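PDB 4P56: putative extracellular solute-binding protein from Bordetella bronchiseptica, which binds mandelate and probably delivers it, as the periplasmic solute receptor, to a TRAP-type membrane transporter. Local coordinates for residues K168-G173 against V207-E212; G174-V179 against G232-T237; K190-S195 against V215-D220. One frame throughout, in Å; residues are numbered along the deposited sequence.

All three contacts are largely buried and all reach the bound (R)-mandelate, yet they differ in chemistry. Contact 1 joins two parallel strands of the mixed sheet and is the polar one, its arginine gripping the ligand carboxylate. Contact 2 packs helix 174-182, which follows strand 168-171 in the chain, on the loop before strand 237-242; it is apolar apart from a bridging water and the ligand's hydroxyl bond to D236. Contact 3 sets two turns around an aromatic side chain, with P193 at its exposed rim, and shares helix 211-216 with contact 1. Contact 1 touches both others, whereas contacts 2 and 3 stay about 8 Å apart at their nearest atoms.

Contact 1: residues K168-G173 against V207-E212. With RMN ((R)-mandelic acid), chain D.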
loop_
_atom_site.group_PDB
_atom_site.type_symbol
_atom_site.label_atom_id
_atom_site.label_comp_id
_atom_site.label_asym_id
_atom_site.label_seq_id
_atom_site.Cartn_x
_atom_site.Cartn_y
_atom_site.Cartn_z
ATOM N N LYS A 168 -18.941 -7.304 7.310
ATOM C CA LYS A 168 -17.758 -7.122 8.124
ATOM C C LYS A 168 -16.556 -7.367 7.231
ATOM O O LYS A 168 -16.292 -8.500 6.781
ATOM C CB LYS A 168 -17.788 -8.062 9.328
ATOM C CG LYS A 168 -18.984 -7.871 10.217
ATOM C CD LYS A 168 -18.934 -8.771 11.451
ATOM C CE LYS A 168 -20.204 -8.652 12.306
ATOM N NZ LYS A 168 -21.394 -9.102 11.541
ATOM N N ILE A 169 -15.850 -6.287 6.934
ATOM C CA ILE A 169 -14.781 -6.320 5.948
ATOM C C ILE A 169 -13.426 -6.028 6.564
ATOM O O ILE A 169 -13.200 -4.945 7.128
ATOM C CB ILE A 169 -15.013 -5.259 4.853
ATOM C CG1 ILE A 169 -16.349 -5.492 4.128
ATOM C CG2 ILE A 169 -13.884 -5.320 3.835
ATOM C CD1 ILE A 169 -16.437 -6.854 3.402
ATOM N N ARG A 170 -12.519 -6.990 6.456
ATOM C CA ARG A 170 -11.152 -6.768 6.888
ATOM C C ARG A 170 -10.523 -5.702 6.000
ATOM O O ARG A 170 -10.395 -5.881 4.788
ATOM C CB ARG A 170 -10.359 -8.077 6.760
ATOM C CG ARG A 170 -9.073 -8.160 7.574
ATOM C CD ARG A 170 -7.966 -7.140 7.247
ATOM N NE ARG A 170 -7.773 -6.861 5.834
ATOM C CZ ARG A 170 -6.733 -6.196 5.316
ATOM N NH1 ARG A 170 -5.712 -5.790 6.068
ATOM N NH2 ARG A 170 -6.702 -5.959 4.015
ATOM N N VAL A 171 -10.114 -4.595 6.603
ATOM C CA VAL A 171 -9.368 -3.575 5.900
ATOM C C VAL A 171 -8.051 -3.266 6.609
ATOM O O VAL A 171 -7.917 -3.492 7.804
ATOM C CB VAL A 171 -10.201 -2.276 5.799
ATOM C CG1 VAL A 171 -11.489 -2.531 5.016
ATOM C CG2 VAL A 171 -10.545 -1.763 7.190
ATOM N N GLY A 172 -7.062 -2.752 5.882
ATOM C CA GLY A 172 -5.821 -2.367 6.519
ATOM C C GLY A 172 -6.013 -1.230 7.515
ATOM O O GLY A 172 -5.424 -1.199 8.603
ATOM N N GLY A 173 -6.879 -0.299 7.143
ATOM C CA GLY A 173 -7.056 0.945 7.857
ATOM C C GLY A 173 -7.115 2.042 6.808
ATOM O O GLY A 173 -7.366 1.758 5.634
ATOM N N VAL A 207 -13.018 -8.927 2.528
ATOM C CA VAL A 207 -11.725 -8.274 2.663
ATOM C C VAL A 207 -11.502 -7.344 1.500
ATOM O O VAL A 207 -11.907 -7.639 0.373
ATOM C CB VAL A 207 -10.550 -9.291 2.780
ATOM C CG1 VAL A 207 -10.498 -10.234 1.600
ATOM C CG2 VAL A 207 -9.219 -8.561 2.897
ATOM N N PHE A 208 -10.900 -6.203 1.794
ATOM C CA PHE A 208 -10.466 -5.269 0.754
ATOM C C PHE A 208 -8.982 -5.588 0.574
ATOM O O PHE A 208 -8.191 -5.438 1.506
ATOM C CB PHE A 208 -10.659 -3.784 1.179
ATOM C CG PHE A 208 -12.073 -3.253 1.027
ATOM C CD1 PHE A 208 -13.111 -4.056 0.623
ATOM C CD2 PHE A 208 -12.360 -1.897 1.317
ATOM C CE1 PHE A 208 -14.389 -3.545 0.490
ATOM C CE2 PHE A 208 -13.616 -1.396 1.180
ATOM C CZ PHE A 208 -14.644 -2.226 0.764
ATOM N N PHE A 209 -8.624 -6.096 -0.602
ATOM C CA PHE A 209 -7.234 -6.411 -0.947
ATOM C C PHE A 209 -7.033 -6.150 -2.441
ATOM O O PHE A 209 -8.010 -6.130 -3.202
ATOM C CB PHE A 209 -6.984 -7.900 -0.735
ATOM C CG PHE A 209 -6.229 -8.254 0.527
ATOM C CD1 PHE A 209 -5.390 -7.356 1.157
ATOM C CD2 PHE A 209 -6.321 -9.530 1.028
ATOM C CE1 PHE A 209 -4.680 -7.724 2.287
ATOM C CE2 PHE A 209 -5.613 -9.904 2.175
ATOM C CZ PHE A 209 -4.793 -8.992 2.792
ATOM N N PRO A 210 -5.771 -5.976 -2.872
ATOM C CA PRO A 210 -5.487 -6.032 -4.303
ATOM C C PRO A 210 -5.507 -7.492 -4.761
ATOM O O PRO A 210 -5.586 -8.394 -3.930
ATOM C CB PRO A 210 -4.083 -5.458 -4.404
ATOM C CG PRO A 210 -3.428 -5.927 -3.133
ATOM C CD PRO A 210 -4.529 -5.903 -2.079
ATOM N N ALA A 211 -5.496 -7.716 -6.064
ATOM C CA ALA A 211 -5.654 -9.057 -6.595
ATOM C C ALA A 211 -4.657 -10.080 -6.027
ATOM O O ALA A 211 -5.027 -11.185 -5.716
ATOM C CB ALA A 211 -5.551 -9.021 -8.080
ATOM N N GLU A 212 -3.383 -9.710 -5.932
ATOM C CA GLU A 212 -2.335 -10.672 -5.597
ATOM C C GLU A 212 -2.570 -11.314 -4.230
ATOM O O GLU A 212 -2.229 -12.479 -4.003
ATOM C CB GLU A 212 -0.939 -10.010 -5.649
ATOM C CG GLU A 212 -0.617 -9.027 -4.500
ATOM C CD GLU A 212 -0.203 -9.760 -3.195
ATOM O OE1 GLU A 212 -0.444 -9.210 -2.104
ATOM O OE2 GLU A 212 0.307 -10.888 -3.281
HETATM C C1 RMN D . -1.656 -4.604 2.477
HETATM C C2 RMN D . -0.451 -5.025 3.020
HETATM C C3 RMN D . 0.257 -6.064 2.444
HETATM C C4 RMN D . -0.251 -6.727 1.339
HETATM C C5 RMN D . -1.466 -6.317 0.797
HETATM C C6 RMN D . -2.155 -5.259 1.368
HETATM C C7 RMN D . -2.432 -3.485 3.118
HETATM C C10 RMN D . -3.612 -4.069 3.836
HETATM O O8 RMN D . -2.953 -2.600 2.202
HETATM O O11 RMN D . -4.738 -4.243 3.256
HETATM O O12 RMN D . -3.469 -4.456 5.035
HETATM O O HOH W 1 -7.654 -2.886 3.036
#
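R170 and V207 form a parallel beta bridge between strands 168-171 and 206-210, neighbours in the mixed sheet of this TRAP solute-binding protein, and R170 and F209 of these strands help form the mandelate pocket. F208 N donates to R170 O at 3.1 Å, a nearly straight bond (169° at the hydrogen). Side chains then part to the two faces of the sheet. On one, I169 and F208 cross at about a right angle: the I169 CG2 methyl sits over the face of the F208 ring, 4.0 Å from its centroid, a CH-pi contact. V171 runs alongside F208 in the same direction, with CG1 near ring atom CD2. On the other face lie R170 and V207. R170 CG is anti to the backbone N (chi1 -161°), and bends at chi2 and chi3 swing the guanidinium toward the ligand, past V207 CG2 at its edge. F209 CZ lies over one guanidinium face, and the off-centre cation-pi contact measures 4.6 Å from R170 CZ to the F209 ring centroid. The two terminal nitrogens take one carboxylate oxygen each: R170 NH1 reaches RMN O12 at 2.8 Å and R170 NH2 reaches RMN O11 at 2.7 Å. This two-pronged grip fixes the rotation of the carboxylate and probably balances its charge. NH1 also bonds K190 O, and NH2 makes a weak bond to F208 O. A water accepts from G172 N at 2.9 Å and donates to both F208 O and RMN O11, the latter at 3.2 Å.

Contact 2: residues G174-V179 against G232-T237; sequences GMAADV and GLYSDT. With RMN ((R)-mandelic acid), chain D.
A176, M175 and V179, at the start of helix 174-182, directly after strand 168-171 of the mixed sheet (a strand-turn-helix unit), pack against Y234 and L233 of the loop between strands 225-228 and 237-242, beside the ligand pocket of this family 7 solute-binding protein. The tight part centres on Y234. The A176 CB methyl lies over one face of its ring, 4.0 Å from the centroid, in a CH-pi contact. Y234 CG sits between its backbone N and carbonyl carbon (chi1 74°), a torsion that brings the ring face against A176. M175 and Y234 slide past each other in opposite directions, M175 CG meeting Y234 CB at 4.0 Å, before the selenomethionine chain bends away. V179 straddles two loop residues: CG1 touches L233 CD1 at 3.9 Å, while CG2 reaches Y234 CB. F208 and F310 extend this apolar layer beyond the two segments.

Toward S235 and D236 the fit is looser, and one water does the bridging. No direct hydrogen bond joins the segments; instead the water accepts from A176 N at 3.2 Å and donates to S235 O at 2.8 Å. S235 CB points away from the helix, and its OG bonds H146 O. D236 makes no contact with the helix and serves the pocket, also bonding S91 OG. The mandelate hydroxyl RMN O8 donates to D236 OD2 at 2.8 Å.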
loop_
_atom_site.group_PDB
_atom_site.type_symbol
_atom_site.label_atom_id
_atom_site.label_comp_id
_atom_site.label_asym_id
_atom_site.label_seq_id
_atom_site.Cartn_x
_atom_site.Cartn_y
_atom_site.Cartn_z
ATOM N N GLY A 174 -6.865 3.290 7.201
ATOM C CA GLY A 174 -6.743 4.361 6.216
ATOM C C GLY A 174 -7.903 4.431 5.216
ATOM O O GLY A 174 -9.082 4.306 5.590
HETATM N N MSE A 175 -7.562 4.639 3.949
HETATM C CA MSE A 175 -8.544 4.846 2.895
HETATM C C MSE A 175 -9.472 3.636 2.776
HETATM O O MSE A 175 -10.673 3.792 2.600
HETATM C CB MSE A 175 -7.820 5.093 1.584
HETATM C CG MSE A 175 -8.713 5.337 0.374
HETATM SE SE MSE A 175 -9.927 6.893 0.595
HETATM C CE MSE A 175 -8.585 8.325 0.850
ATOM N N ALA A 176 -8.916 2.429 2.912
ATOM C CA ALA A 176 -9.720 1.230 2.767
ATOM C C ALA A 176 -10.848 1.289 3.785
ATOM O O ALA A 176 -11.999 0.986 3.484
ATOM C CB ALA A 176 -8.869 -0.021 2.966
ATOM N N ALA A 177 -10.499 1.689 5.003
ATOM C CA ALA A 177 -11.452 1.805 6.088
ATOM C C ALA A 177 -12.442 2.932 5.817
ATOM O O ALA A 177 -13.650 2.780 6.066
ATOM C CB ALA A 177 -10.708 2.032 7.395
ATOM N N ASP A 178 -11.941 4.058 5.302
ATOM C CA ASP A 178 -12.808 5.220 5.006
ATOM C C ASP A 178 -13.844 4.775 3.977
ATOM O O ASP A 178 -15.035 5.071 4.109
ATOM C CB ASP A 178 -12.021 6.399 4.410
ATOM C CG ASP A 178 -11.113 7.102 5.423
ATOM O OD1 ASP A 178 -11.382 7.029 6.651
ATOM O OD2 ASP A 178 -10.118 7.729 4.977
ATOM N N VAL A 179 -13.381 4.088 2.936
ATOM C CA VAL A 179 -14.290 3.595 1.907
ATOM C C VAL A 179 -15.296 2.579 2.474
ATOM O O VAL A 179 -16.497 2.702 2.238
ATOM C CB VAL A 179 -13.561 2.986 0.673
ATOM C CG1 VAL A 179 -14.570 2.339 -0.299
ATOM C CG2 VAL A 179 -12.725 4.037 -0.058
ATOM N N GLY A 232 -9.569 1.012 -9.436
ATOM C CA GLY A 232 -9.519 0.544 -8.067
ATOM C C GLY A 232 -10.583 1.132 -7.153
ATOM O O GLY A 232 -10.981 2.282 -7.275
ATOM N N LEU A 233 -11.028 0.328 -6.199
ATOM C CA LEU A 233 -11.954 0.803 -5.196
ATOM C C LEU A 233 -11.245 1.717 -4.212
ATOM O O LEU A 233 -11.857 2.630 -3.635
ATOM C CB LEU A 233 -12.590 -0.378 -4.465
ATOM C CG LEU A 233 -13.577 -0.041 -3.343
ATOM C CD1 LEU A 233 -14.747 0.803 -3.868
ATOM C CD2 LEU A 233 -14.095 -1.284 -2.662
ATOM N N TYR A 234 -9.955 1.469 -4.029
ATOM C CA TYR A 234 -9.109 2.219 -3.091
ATOM C C TYR A 234 -7.706 1.634 -3.333
ATOM O O TYR A 234 -7.522 0.686 -4.126
ATOM C CB TYR A 234 -9.524 1.955 -1.618
ATOM C CG TYR A 234 -9.053 0.588 -1.248
ATOM C CD1 TYR A 234 -9.759 -0.515 -1.656
ATOM C CD2 TYR A 234 -7.834 0.392 -0.593
ATOM C CE1 TYR A 234 -9.289 -1.784 -1.437
ATOM C CE2 TYR A 234 -7.369 -0.874 -0.341
ATOM C CZ TYR A 234 -8.099 -1.965 -0.780
ATOM O OH TYR A 234 -7.667 -3.262 -0.581
ATOM N N SER A 235 -6.703 2.205 -2.698
ATOM C CA SER A 235 -5.399 1.569 -2.679
ATOM C C SER A 235 -4.748 1.902 -1.331
ATOM O O SER A 235 -5.396 2.471 -0.457
ATOM C CB SER A 235 -4.562 2.037 -3.876
ATOM O OG SER A 235 -3.313 1.380 -3.875
ATOM N N ASP A 236 -3.482 1.551 -1.170
ATOM C CA ASP A 236 -2.753 1.771 0.089
ATOM C C ASP A 236 -1.317 2.067 -0.302
ATOM O O ASP A 236 -0.850 1.613 -1.366
ATOM C CB ASP A 236 -2.803 0.532 0.988
ATOM C CG ASP A 236 -2.044 0.720 2.303
ATOM O OD1 ASP A 236 -1.968 1.867 2.841
ATOM O OD2 ASP A 236 -1.497 -0.299 2.796
ATOM N N THR A 237 -0.636 2.865 0.522
ATOM C CA THR A 237 0.756 3.211 0.255
ATOM C C THR A 237 1.579 2.650 1.391
ATOM O O THR A 237 1.102 2.581 2.508
ATOM C CB THR A 237 0.973 4.737 0.119
ATOM O OG1 THR A 237 0.353 5.436 1.203
ATOM C CG2 THR A 237 0.349 5.263 -1.208
HETATM C C1 RMN D . -1.656 -4.604 2.477
HETATM C C2 RMN D . -0.451 -5.025 3.020
HETATM C C3 RMN D . 0.257 -6.064 2.444
HETATM C C4 RMN D . -0.251 -6.727 1.339
HETATM C C5 RMN D . -1.466 -6.317 0.797
HETATM C C6 RMN D . -2.155 -5.259 1.368
HETATM C C7 RMN D . -2.432 -3.485 3.118
HETATM C C10 RMN D . -3.612 -4.069 3.836
HETATM O O8 RMN D . -2.953 -2.600 2.202
HETATM O O11 RMN D . -4.738 -4.243 3.256
HETATM O O12 RMN D . -3.469 -4.456 5.035
HETATM O O HOH W 2 -5.835 1.928 2.289
#

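Contact 3: residues K190-S195 against V215-D220; sequences KPAPES and VSFKLD. With RMN ((R)-mandelic acid), chain D.
A192 and F217 meet where two short turns face each other: residues 192-194 have helical backbone angles just before helix 195-200, and helix 211-216 ends in a Schellman motif, with K218 at positive phi as its C-prime residue and K218 N bonded to V215 O. The nearest backbone approach is P193 to F217, 7.2 Å between CA atoms, so the contact is made mainly by side chains, and no hydrogen bond crosses between the segments. F217 does most of the bridging. Its CG is anti to the carbonyl carbon (chi1 -72°), which sends the ring out from the helix end toward the 190-195 turn. The far end of the ring comes closest, F217 CZ lying 3.5 Å from A192 CB. Along the CE1 side the ring runs past the backbone of the turn, F217 CE1 standing 3.7 Å from P193 N, while the P193 ring barely grazes it at the more exposed rim.

S195 OG, between the backbone N and the carbonyl carbon (chi1 65°), turns back to donate to A192 O at 3.0 Å. A192 O also accepts from S195 N, so two bonds from one residue hold this carbonyl. The same OG lies 3.9 Å from F217 CB and equally near L219 CD1. Toward the pocket, A192 CB approaches the mandelate carboxylate, and RMN C4 sits at the edge of the F217 ring, 3.9 Å from F217 CE2; together they line one side of the ligand.

Around this pair, A192 N bonds Y94 OH. F209 of strand 206-210 meets F217 ring to ring and touches A192, S195 and L219. L219 also packs on Y196 and L199 of helix 195-200, and V215 leans on helix 263-285.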
loop_
_atom_site.group_PDB
_atom_site.type_symbol
_atom_site.label_atom_id
_atom_site.label_comp_id
_atom_site.label_asym_id
_atom_site.label_seq_id
_atom_site.Cartn_x
_atom_site.Cartn_y
_atom_site.Cartn_z
ATOM N N LYS A 190 -7.370 -4.451 10.647
ATOM C CA LYS A 190 -6.302 -5.299 11.164
ATOM C C LYS A 190 -5.255 -5.484 10.057
ATOM O O LYS A 190 -5.570 -5.403 8.864
ATOM C CB LYS A 190 -6.836 -6.665 11.609
ATOM C CG LYS A 190 -7.869 -6.623 12.731
ATOM C CD LYS A 190 -7.233 -6.218 14.047
ATOM C CE LYS A 190 -8.152 -6.459 15.228
ATOM N NZ LYS A 190 -7.691 -5.663 16.393
ATOM N N PRO A 191 -3.998 -5.747 10.445
ATOM C CA PRO A 191 -2.946 -5.906 9.443
ATOM C C PRO A 191 -3.222 -7.089 8.525
ATOM O O PRO A 191 -3.893 -8.029 8.935
ATOM C CB PRO A 191 -1.695 -6.174 10.282
ATOM C CG PRO A 191 -2.000 -5.646 11.613
ATOM C CD PRO A 191 -3.469 -5.759 11.819
ATOM N N ALA A 192 -2.675 -7.031 7.317
ATOM C CA ALA A 192 -2.910 -8.042 6.283
ATOM C C ALA A 192 -2.769 -9.503 6.742
ATOM O O ALA A 192 -3.630 -10.317 6.431
ATOM C CB ALA A 192 -2.002 -7.786 5.120
ATOM N N PRO A 193 -1.709 -9.838 7.475
ATOM C CA PRO A 193 -1.580 -11.260 7.838
ATOM C C PRO A 193 -2.728 -11.810 8.685
ATOM O O PRO A 193 -2.811 -13.030 8.833
ATOM C CB PRO A 193 -0.291 -11.300 8.660
ATOM C CG PRO A 193 0.478 -10.092 8.223
ATOM C CD PRO A 193 -0.577 -9.048 7.962
ATOM N N GLU A 194 -3.579 -10.954 9.248
ATOM C CA GLU A 194 -4.702 -11.459 10.015
ATOM C C GLU A 194 -5.883 -11.903 9.138
ATOM O O GLU A 194 -6.867 -12.441 9.652
ATOM C CB GLU A 194 -5.182 -10.443 11.057
ATOM C CG GLU A 194 -4.162 -10.155 12.144
ATOM C CD GLU A 194 -4.745 -9.446 13.351
ATOM O OE1 GLU A 194 -5.883 -9.762 13.759
ATOM O OE2 GLU A 194 -4.046 -8.567 13.900
ATOM N N SER A 195 -5.796 -11.669 7.830
ATOM C CA SER A 195 -6.950 -11.843 6.955
ATOM C C SER A 195 -7.399 -13.319 6.872
ATOM O O SER A 195 -8.589 -13.623 6.889
ATOM C CB SER A 195 -6.657 -11.236 5.558
ATOM O OG SER A 195 -5.609 -11.934 4.881
ATOM N N VAL A 215 -4.248 -14.617 -3.430
ATOM C CA VAL A 215 -3.460 -15.826 -3.584
ATOM C C VAL A 215 -2.368 -15.900 -2.525
ATOM O O VAL A 215 -2.152 -16.963 -1.928
ATOM C CB VAL A 215 -2.843 -15.916 -4.994
ATOM C CG1 VAL A 215 -1.987 -17.156 -5.140
ATOM C CG2 VAL A 215 -3.925 -15.926 -6.016
ATOM N N SER A 216 -1.676 -14.789 -2.273
ATOM C CA SER A 216 -0.503 -14.877 -1.397
ATOM C C SER A 216 -0.931 -15.115 0.048
ATOM O O SER A 216 -0.213 -15.728 0.806
ATOM C CB SER A 216 0.401 -13.640 -1.531
ATOM O OG SER A 216 -0.308 -12.473 -1.209
ATOM N N PHE A 217 -2.120 -14.652 0.417
ATOM C CA PHE A 217 -2.640 -14.881 1.762
ATOM C C PHE A 217 -3.516 -16.154 1.843
ATOM O O PHE A 217 -4.120 -16.453 2.878
ATOM C CB PHE A 217 -3.367 -13.633 2.245
ATOM C CG PHE A 217 -2.434 -12.494 2.587
ATOM C CD1 PHE A 217 -1.878 -12.390 3.856
ATOM C CD2 PHE A 217 -2.092 -11.556 1.642
ATOM C CE1 PHE A 217 -1.016 -11.343 4.172
ATOM C CE2 PHE A 217 -1.213 -10.509 1.948
ATOM C CZ PHE A 217 -0.683 -10.408 3.211
ATOM N N LYS A 218 -3.551 -16.899 0.740
ATOM C CA LYS A 218 -4.196 -18.207 0.672
ATOM C C LYS A 218 -5.681 -18.127 0.949
ATOM O O LYS A 218 -6.239 -18.960 1.671
ATOM C CB LYS A 218 -3.537 -19.192 1.647
ATOM C CG LYS A 218 -2.072 -19.473 1.344
ATOM C CD LYS A 218 -1.425 -20.240 2.491
ATOM C CE LYS A 218 0.028 -19.830 2.718
ATOM N NZ LYS A 218 0.980 -20.493 1.775
ATOM N N LEU A 219 -6.333 -17.132 0.363
ATOM C CA LEU A 219 -7.752 -16.907 0.591
ATOM C C LEU A 219 -8.645 -17.484 -0.505
ATOM O O LEU A 219 -9.867 -17.403 -0.412
ATOM C CB LEU A 219 -8.020 -15.404 0.678
ATOM C CG LEU A 219 -7.173 -14.615 1.678
ATOM C CD1 LEU A 219 -7.539 -13.141 1.662
ATOM C CD2 LEU A 219 -7.354 -15.168 3.057
ATOM N N ASP A 220 -8.062 -18.088 -1.537
ATOM C CA ASP A 220 -8.857 -18.416 -2.714
ATOM C C ASP A 220 -9.672 -19.706 -2.588
ATOM O O ASP A 220 -10.373 -20.089 -3.525
ATOM C CB ASP A 220 -7.991 -18.440 -3.978
ATOM C CG ASP A 220 -6.736 -19.266 -3.829
ATOM O OD1 ASP A 220 -6.074 -19.217 -2.759
ATOM O OD2 ASP A 220 -6.403 -19.957 -4.810
HETATM C C1 RMN D . -1.656 -4.604 2.477
HETATM C C2 RMN D . -0.451 -5.025 3.020
HETATM C C3 RMN D . 0.257 -6.064 2.444
HETATM C C4 RMN D . -0.251 -6.727 1.339
HETATM C C5 RMN D . -1.466 -6.317 0.797
HETATM C C6 RMN D . -2.155 -5.259 1.368
HETATM C C7 RMN D . -2.432 -3.485 3.118
HETATM C C10 RMN D . -3.612 -4.069 3.836
HETATM O O8 RMN D . -2.953 -2.600 2.202
HETATM O O11 RMN D . -4.738 -4.243 3.256
HETATM O O12 RMN D . -3.469 -4.456 5.035
#